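Local coordinates for protein ribokinase (Cryptococcus neoformans var. grubii serotype A, PDB 6CW5) that probably phosphorylates D-ribose at its O-5 hydroxyl with ATP and a divalent cation, most likely magnesium, yielding D-ribose 5-phosphate and ADP, at residues A[294-297]-A[298-301]; A[219-222]-A[223-227]; A[78-81]-A[82-86]; A[32-35]-A[36-39]. All coordinates share one frame; numbering follows the deposited sequence.

Contact 1. Residues A[294-297]-A[298-301]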
# COMPACT_ATOMS: atom_id res chain seq x y z
N GLY A 294 -3.21 -7.66 30.06
CA GLY A 294 -4.38 -7.97 30.83
C GLY A 294 -4.70 -6.97 31.92
O GLY A 294 -5.71 -7.13 32.61
N LYS A 295 -3.86 -5.94 32.11
CA LYS A 295 -4.16 -4.89 33.06
C LYS A 295 -5.47 -4.21 32.70
O LYS A 295 -5.87 -4.14 31.53
CB LYS A 295 -3.05 -3.83 33.07
CG LYS A 295 -1.86 -4.13 33.95
CD LYS A 295 -0.80 -3.06 33.77
CE LYS A 295 0.43 -3.35 34.61
NZ LYS A 295 1.57 -2.44 34.27
N SER A 296 -6.16 -3.70 33.72
CA SER A 296 -7.24 -2.78 33.45
C SER A 296 -6.70 -1.56 32.72
O SER A 296 -5.51 -1.24 32.78
CB SER A 296 -7.91 -2.34 34.76
OG SER A 296 -7.06 -1.47 35.48
N LEU A 297 -7.60 -0.87 32.02
CA LEU A 297 -7.20 0.33 31.28
C LEU A 297 -6.66 1.40 32.21
O LEU A 297 -5.69 2.08 31.88
CB LEU A 297 -8.39 0.86 30.49
CG LEU A 297 -8.07 1.98 29.52
CD1 LEU A 297 -7.04 1.48 28.52
CD2 LEU A 297 -9.36 2.37 28.82
N GLN A 298 -7.28 1.58 33.39
CA GLN A 298 -6.80 2.60 34.31
C GLN A 298 -5.40 2.28 34.82
O GLN A 298 -4.57 3.18 34.98
CB GLN A 298 -7.79 2.78 35.47
CG GLN A 298 -8.08 1.50 36.25
CD GLN A 298 -9.13 1.69 37.35
OE1 GLN A 298 -9.81 2.71 37.41
NE2 GLN A 298 -9.25 0.69 38.23
N ASP A 299 -5.12 1.00 35.09
CA ASP A 299 -3.79 0.60 35.54
C ASP A 299 -2.77 0.75 34.42
O ASP A 299 -1.63 1.18 34.66
CB ASP A 299 -3.79 -0.84 36.03
CG ASP A 299 -4.47 -1.00 37.38
OD1 ASP A 299 -4.91 0.02 37.94
OD2 ASP A 299 -4.56 -2.15 37.87
N ALA A 300 -3.14 0.36 33.20
CA ALA A 300 -2.21 0.49 32.08
C ALA A 300 -1.84 1.94 31.85
O ALA A 300 -0.67 2.26 31.59
CB ALA A 300 -2.82 -0.12 30.82
N LEU A 301 -2.82 2.84 31.99
CA LEU A 301 -2.56 4.26 31.78
C LEU A 301 -1.69 4.83 32.89
O LEU A 301 -0.79 5.63 32.62
CB LEU A 301 -3.88 5.02 31.68
CG LEU A 301 -4.62 4.80 30.36
CD1 LEU A 301 -5.94 5.54 30.37
CD2 LEU A 301 -3.77 5.26 29.19
O HOH W 1 -5.24 -4.30 36.21
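The side chains of S296 and D299 face each other across the first turn of a helix, and their meeting illustrates how an N-cap is built. S296 occupies the N-cap position: its OG accepts the backbone N-H of D299 over 3.2 Å (158° at the hydrogen). The hydroxyl can reach that amide because chi1 of 71° sets OG between the backbone N and the carbonyl carbon. D299 swings its carboxylate back toward the cap, and one water completes the link, taking the N-H of S296 (N to water 2.7 Å) and donating to D299 OD2 at 2.8 Å. A carboxylate beside this helix start should interact favourably with the helix dipole. Q298, just before D299, lays CG against S296 OG, 3.2 Å away. K295 runs extended alongside the turn, its CD 4.2 Å from A300 CA, and its NZ goes on to bond T303 OG1. L297 and L301, one turn apart, bring CG and CD1 to 4.2 Å. Both leucines lie on the inward side of this first turn of helix 297-311: L297 packs on F287 and L291, L301 on F283 and F287 of helix 279-292, and both touch C254 of strand 252-255.

Contact 2. Residues A[219-222]-A[223-227]; sequences ELQA and KASAG
The backbone between E219 and G227 coils as the first turns of an alpha-helix, helix 220-233, with four successive i to i+4 bonds joining 219-222 to 223-227, from K223 N to E219 O (2.9 Å) through to A226 N to A222 O (3.1 Å). It is a peripheral helix of the ribokinase-like alpha/beta fold, and its side chains divide between a buried face and an outer one. On the buried face L220 and A224 meet one turn apart, CD1 of the leucine 4.2 Å from CB of the alanine. Both also touch L247, a residue predicted to take part in ATP binding, while A224, Q221 and S225 all touch L253 of strand 252-255. The outer face carries E219 and K223, which lie side by side and point the same way. K223 bends at chi2 (-70°), which folds its aliphatic chain back along the glutamate: CG and CE of K223 each come to 4.0 Å from E219 CG. The charged ends do not close into a salt bridge, since E219 OE2 and K223 NZ remain 4.5 Å apart, and any attraction there is probably modest; the glutamate is also poorly ordered. Between the two faces S225 turns its hydroxyl back on the helix, beside its own backbone N. S225 also touches V261, and a water that donates to its OG makes a weak bond to Q221 OE1. Q221 O takes two donors, for S225 N and S225 OG approach it from opposite faces of its plane, the hydroxyl at 3.0 Å.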
# COMPACT_ATOMS: atom_id res chain seq x y z
N GLU A 219 -7.89 25.90 29.51
CA GLU A 219 -9.09 25.44 28.82
C GLU A 219 -8.87 24.14 28.07
O GLU A 219 -9.82 23.59 27.50
CB GLU A 219 -9.53 26.52 27.84
CG GLU A 219 -11.00 26.72 27.73
CD GLU A 219 -11.34 28.14 27.34
OE1 GLU A 219 -10.38 28.92 27.15
OE2 GLU A 219 -12.54 28.48 27.22
N LEU A 220 -7.65 23.63 28.07
CA LEU A 220 -7.30 22.53 27.18
C LEU A 220 -8.03 21.25 27.55
O LEU A 220 -8.56 20.57 26.67
CB LEU A 220 -5.79 22.32 27.19
CG LEU A 220 -5.28 21.25 26.23
CD1 LEU A 220 -5.91 21.38 24.84
CD2 LEU A 220 -3.76 21.33 26.13
N GLN A 221 -8.07 20.90 28.84
CA GLN A 221 -8.76 19.68 29.25
C GLN A 221 -10.20 19.71 28.78
O GLN A 221 -10.70 18.75 28.19
CB GLN A 221 -8.69 19.49 30.77
CG GLN A 221 -9.28 18.14 31.20
CD GLN A 221 -9.48 17.99 32.70
OE1 GLN A 221 -10.52 17.48 33.15
NE2 GLN A 221 -8.47 18.41 33.49
N ALA A 222 -10.87 20.85 29.01
CA ALA A 222 -12.27 21.00 28.62
C ALA A 222 -12.44 20.92 27.10
O ALA A 222 -13.34 20.23 26.62
CB ALA A 222 -12.82 22.33 29.15
N LYS A 223 -11.63 21.66 26.34
CA LYS A 223 -11.82 21.70 24.88
C LYS A 223 -11.43 20.38 24.24
O LYS A 223 -12.07 19.94 23.27
CB LYS A 223 -10.97 22.82 24.26
CG LYS A 223 -11.38 24.22 24.64
CD LYS A 223 -12.70 24.59 24.02
CE LYS A 223 -13.05 26.04 24.36
NZ LYS A 223 -14.23 26.48 23.59
N ALA A 224 -10.35 19.76 24.74
CA ALA A 224 -9.96 18.46 24.18
C ALA A 224 -10.98 17.39 24.53
O ALA A 224 -11.24 16.50 23.70
CB ALA A 224 -8.57 18.07 24.68
N SER A 225 -11.59 17.46 25.72
CA SER A 225 -12.62 16.47 26.07
C SER A 225 -13.82 16.59 25.15
O SER A 225 -14.33 15.58 24.64
CB SER A 225 -13.08 16.66 27.52
OG SER A 225 -12.12 16.17 28.44
N ALA A 226 -14.30 17.82 24.94
CA ALA A 226 -15.39 18.05 24.00
C ALA A 226 -14.99 17.65 22.59
O ALA A 226 -15.79 17.08 21.85
CB ALA A 226 -15.85 19.52 24.05
N GLY A 227 -13.72 17.89 22.22
CA GLY A 227 -13.27 17.50 20.89
C GLY A 227 -13.28 16.00 20.69
O GLY A 227 -13.61 15.50 19.61
O HOH W 2 -12.73 16.00 31.03

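Contact 3. Residues A[78-81]-A[82-86]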
# COMPACT_ATOMS: atom_id res chain seq x y z
N TRP A 78 23.17 -1.18 13.33
CA TRP A 78 23.37 -0.95 14.76
C TRP A 78 22.05 -0.65 15.48
O TRP A 78 21.91 -0.96 16.67
CB TRP A 78 24.39 0.18 14.98
CG TRP A 78 23.93 1.54 14.47
CD1 TRP A 78 24.06 2.03 13.21
CD2 TRP A 78 23.28 2.56 15.23
NE1 TRP A 78 23.53 3.30 13.14
CE2 TRP A 78 23.05 3.65 14.37
CE3 TRP A 78 22.88 2.67 16.57
CZ2 TRP A 78 22.42 4.83 14.79
CZ3 TRP A 78 22.27 3.85 16.98
CH2 TRP A 78 22.05 4.91 16.10
N VAL A 79 21.07 -0.09 14.78
CA VAL A 79 19.74 0.10 15.37
C VAL A 79 19.01 -1.24 15.45
O VAL A 79 18.36 -1.55 16.45
CB VAL A 79 18.93 1.12 14.57
CG1 VAL A 79 17.56 1.37 15.23
CG2 VAL A 79 19.72 2.43 14.40
N LYS A 80 19.10 -2.05 14.39
CA LYS A 80 18.54 -3.40 14.43
C LYS A 80 19.13 -4.19 15.60
O LYS A 80 18.41 -4.94 16.28
CB LYS A 80 18.81 -4.11 13.10
CG LYS A 80 18.18 -5.52 12.98
CD LYS A 80 18.31 -6.07 11.56
CE LYS A 80 17.99 -7.58 11.50
NZ LYS A 80 19.00 -8.40 12.19
N GLU A 81 20.42 -4.03 15.86
CA GLU A 81 21.05 -4.77 16.95
C GLU A 81 20.59 -4.26 18.32
O GLU A 81 20.48 -5.05 19.26
CB GLU A 81 22.57 -4.68 16.82
CG GLU A 81 23.04 -5.25 15.51
CD GLU A 81 24.53 -5.19 15.34
OE1 GLU A 81 25.15 -4.25 15.88
OE2 GLU A 81 25.08 -6.10 14.69
N MET A 82 20.35 -2.95 18.45
CA MET A 82 19.78 -2.42 19.68
C MET A 82 18.39 -2.98 19.92
O MET A 82 18.04 -3.37 21.04
CB MET A 82 19.70 -0.89 19.63
CG MET A 82 21.00 -0.14 19.74
SD MET A 82 20.69 1.64 19.77
CE MET A 82 19.61 1.77 21.20
N LEU A 83 17.56 -2.97 18.88
CA LEU A 83 16.22 -3.54 19.00
C LEU A 83 16.28 -4.99 19.45
O LEU A 83 15.58 -5.40 20.38
CB LEU A 83 15.49 -3.41 17.66
CG LEU A 83 15.04 -2.02 17.26
CD1 LEU A 83 14.79 -1.97 15.74
CD2 LEU A 83 13.78 -1.62 18.05
N GLU A 84 17.15 -5.77 18.82
CA GLU A 84 17.28 -7.17 19.20
C GLU A 84 17.74 -7.32 20.64
O GLU A 84 17.27 -8.21 21.36
CB GLU A 84 18.23 -7.90 18.24
CG GLU A 84 17.64 -7.98 16.83
CD GLU A 84 18.67 -8.27 15.75
OE1 GLU A 84 19.88 -8.18 16.03
OE2 GLU A 84 18.25 -8.59 14.61
N SER A 85 18.66 -6.46 21.09
CA SER A 85 19.13 -6.63 22.46
C SER A 85 18.04 -6.29 23.46
O SER A 85 18.09 -6.74 24.61
CB SER A 85 20.38 -5.78 22.73
OG SER A 85 20.04 -4.41 22.84
N ALA A 86 17.03 -5.52 23.06
CA ALA A 86 15.91 -5.24 23.95
C ALA A 86 14.80 -6.29 23.89
O ALA A 86 13.86 -6.21 24.67
CB ALA A 86 15.31 -3.87 23.62
O HOH W 3 21.50 -8.67 13.92
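The indole of W78 is the large flat group here, and its neighbours approach it differently. One face is covered by V79 CG2, which sits 3.4 Å above the plane over the ring centre. M82 comes obliquely, from one turn further along helix 77-85: its SD lies 5.0 Å from the centroid of the six-membered ring and 71° off the normal, in a Met-aromatic contact whose nearest approach is SD to W78 CZ3 at 3.9 Å. Both side chains run the same way and, like V79, pack on A48 of strand 43-49. A second flat group, the carboxylate of E84, meets K80, four residues before it. The lysine extends, then bends at chi4 (-68°), bringing NZ to the syn side of E84 OE2, 19° out of the carboxylate plane. At 2.5 Å from K80 NZ to E84 OE2 the salt bridge is shorter than usual, its exact length doubtful, while a water donating to E84 OE1 bonds weakly with the ammonium. L83 packs on L68 of strand 66-73 and L93 of strand 93-96, joining the helix to both strands of a beta-alpha-beta unit; its side chain lies about 4 Å from that of A53, as W78's does from I23's, both predicted to bind substrate. Because T90 OG1 also bonds E84 OE2, that oxygen is held by two partners, and the adjacent ammonium would be expected to stabilise the ionised carboxylate.

Contact 4. Residues A[32-35]-A[36-39]; sequences IVRP and GETI
A type II beta turn from R34 to E37 forms this contact, in the loop that connects strands 22-29 and 43-49 of the smaller, four-stranded sheet, which in ribokinases forms the lid over the sugar site. The turn is closed by E37 N to R34 O at 3.0 Å, and G36, in its third position, takes positive phi (86°), which suits a residue without a side chain. The chain reverses here, so R34 and E37 face each other, and their side chains add a salt bridge to the backbone bond of the turn. R34 grips E37 side-on with two nitrogens: NE bonds OE1 at 2.9 Å and NH2 bonds OE2 at 2.6 Å. The guanidinium and carboxylate planes stand 61° apart, so the arrangement is not the flat paired one. OE2 lies in the guanidinium plane, at its edge, yet both nitrogens meet the carboxylate from above its own plane. E37 extends fully from the backbone, CG anti to N (chi1 -179°), and this carries its carboxylate back across the turn to the backbone N of R34, which donates to OE1. OE2 also receives H31 NE2. With several donors around it, the carboxylate is probably kept in its ionised form. Beside this polar cluster, V33 and E37 slide past each other in opposite directions, while the backbone N of V33 is hydrogen-bonded to Q107 OE1 of strand 102-109. The apolar flank is completed by I39, whose CG2 rests 3.7 Å from V33 CG2.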
# COMPACT_ATOMS: atom_id res chain seq x y z
N ILE A 32 15.12 27.69 16.11
CA ILE A 32 14.82 27.01 14.85
C ILE A 32 15.20 27.92 13.69
O ILE A 32 14.88 29.12 13.70
CB ILE A 32 13.34 26.62 14.81
CG1 ILE A 32 13.00 25.71 15.99
CG2 ILE A 32 12.99 25.97 13.46
CD1 ILE A 32 13.71 24.35 15.95
N VAL A 33 15.87 27.37 12.67
CA VAL A 33 16.35 28.24 11.60
C VAL A 33 15.16 28.77 10.80
O VAL A 33 14.19 28.04 10.53
CB VAL A 33 17.38 27.53 10.70
CG1 VAL A 33 16.73 26.40 9.89
CG2 VAL A 33 18.08 28.56 9.78
N ARG A 34 15.22 30.04 10.44
CA ARG A 34 14.16 30.74 9.74
C ARG A 34 14.46 30.81 8.25
O ARG A 34 15.61 30.65 7.82
CB ARG A 34 14.03 32.15 10.32
CG ARG A 34 13.74 32.13 11.82
CD ARG A 34 14.09 33.44 12.50
NE ARG A 34 15.53 33.59 12.67
CZ ARG A 34 16.11 34.71 13.11
NH1 ARG A 34 15.36 35.76 13.40
NH2 ARG A 34 17.42 34.77 13.24
N PRO A 35 13.44 31.02 7.41
CA PRO A 35 13.68 31.12 5.97
C PRO A 35 14.76 32.14 5.62
O PRO A 35 14.77 33.28 6.11
CB PRO A 35 12.31 31.55 5.42
CG PRO A 35 11.35 30.96 6.38
CD PRO A 35 12.01 31.07 7.73
N GLY A 36 15.72 31.70 4.80
CA GLY A 36 16.78 32.57 4.36
C GLY A 36 17.97 32.64 5.30
O GLY A 36 18.97 33.26 4.95
N GLU A 37 17.89 32.02 6.47
CA GLU A 37 18.93 32.16 7.48
C GLU A 37 19.95 31.03 7.37
O GLU A 37 19.61 29.90 6.99
CB GLU A 37 18.29 32.15 8.87
CG GLU A 37 19.26 32.31 10.03
CD GLU A 37 18.51 32.33 11.36
OE1 GLU A 37 17.39 31.81 11.42
OE2 GLU A 37 19.03 32.87 12.34
N THR A 38 21.21 31.33 7.69
CA THR A 38 22.25 30.32 7.89
C THR A 38 22.69 30.40 9.35
O THR A 38 23.03 31.49 9.83
CB THR A 38 23.46 30.53 6.98
OG1 THR A 38 23.08 30.32 5.61
CG2 THR A 38 24.59 29.50 7.35
N ILE A 39 22.68 29.26 10.05
CA ILE A 39 22.99 29.25 11.47
C ILE A 39 23.85 28.03 11.77
O ILE A 39 23.71 26.99 11.11
CB ILE A 39 21.69 29.25 12.31
CG1 ILE A 39 21.98 29.43 13.79
CG2 ILE A 39 20.92 27.94 12.12
CD1 ILE A 39 20.71 29.66 14.56

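Overall arrangement
All four contacts are local, made within one turn of helix or round a beta turn, yet their chemistry follows their place in the fold. Contacts 1, 2 and 3, on helices of the large alpha/beta domain, are partly buried, each with two buried residues; contact 4 is a surface contact that depends mainly on charge. Contacts 1 and 2 turn apolar side chains inward and polar ones outward, and both reach strand 252-255, although their centres are about 23 Å apart. In contact 3, across the chain's centre from contact 2, the lysine of the salt bridge also packs on strands 66-73 and 93-96, and other side chains reach strand 43-49 of the smaller sheet, whose loop holds contact 4.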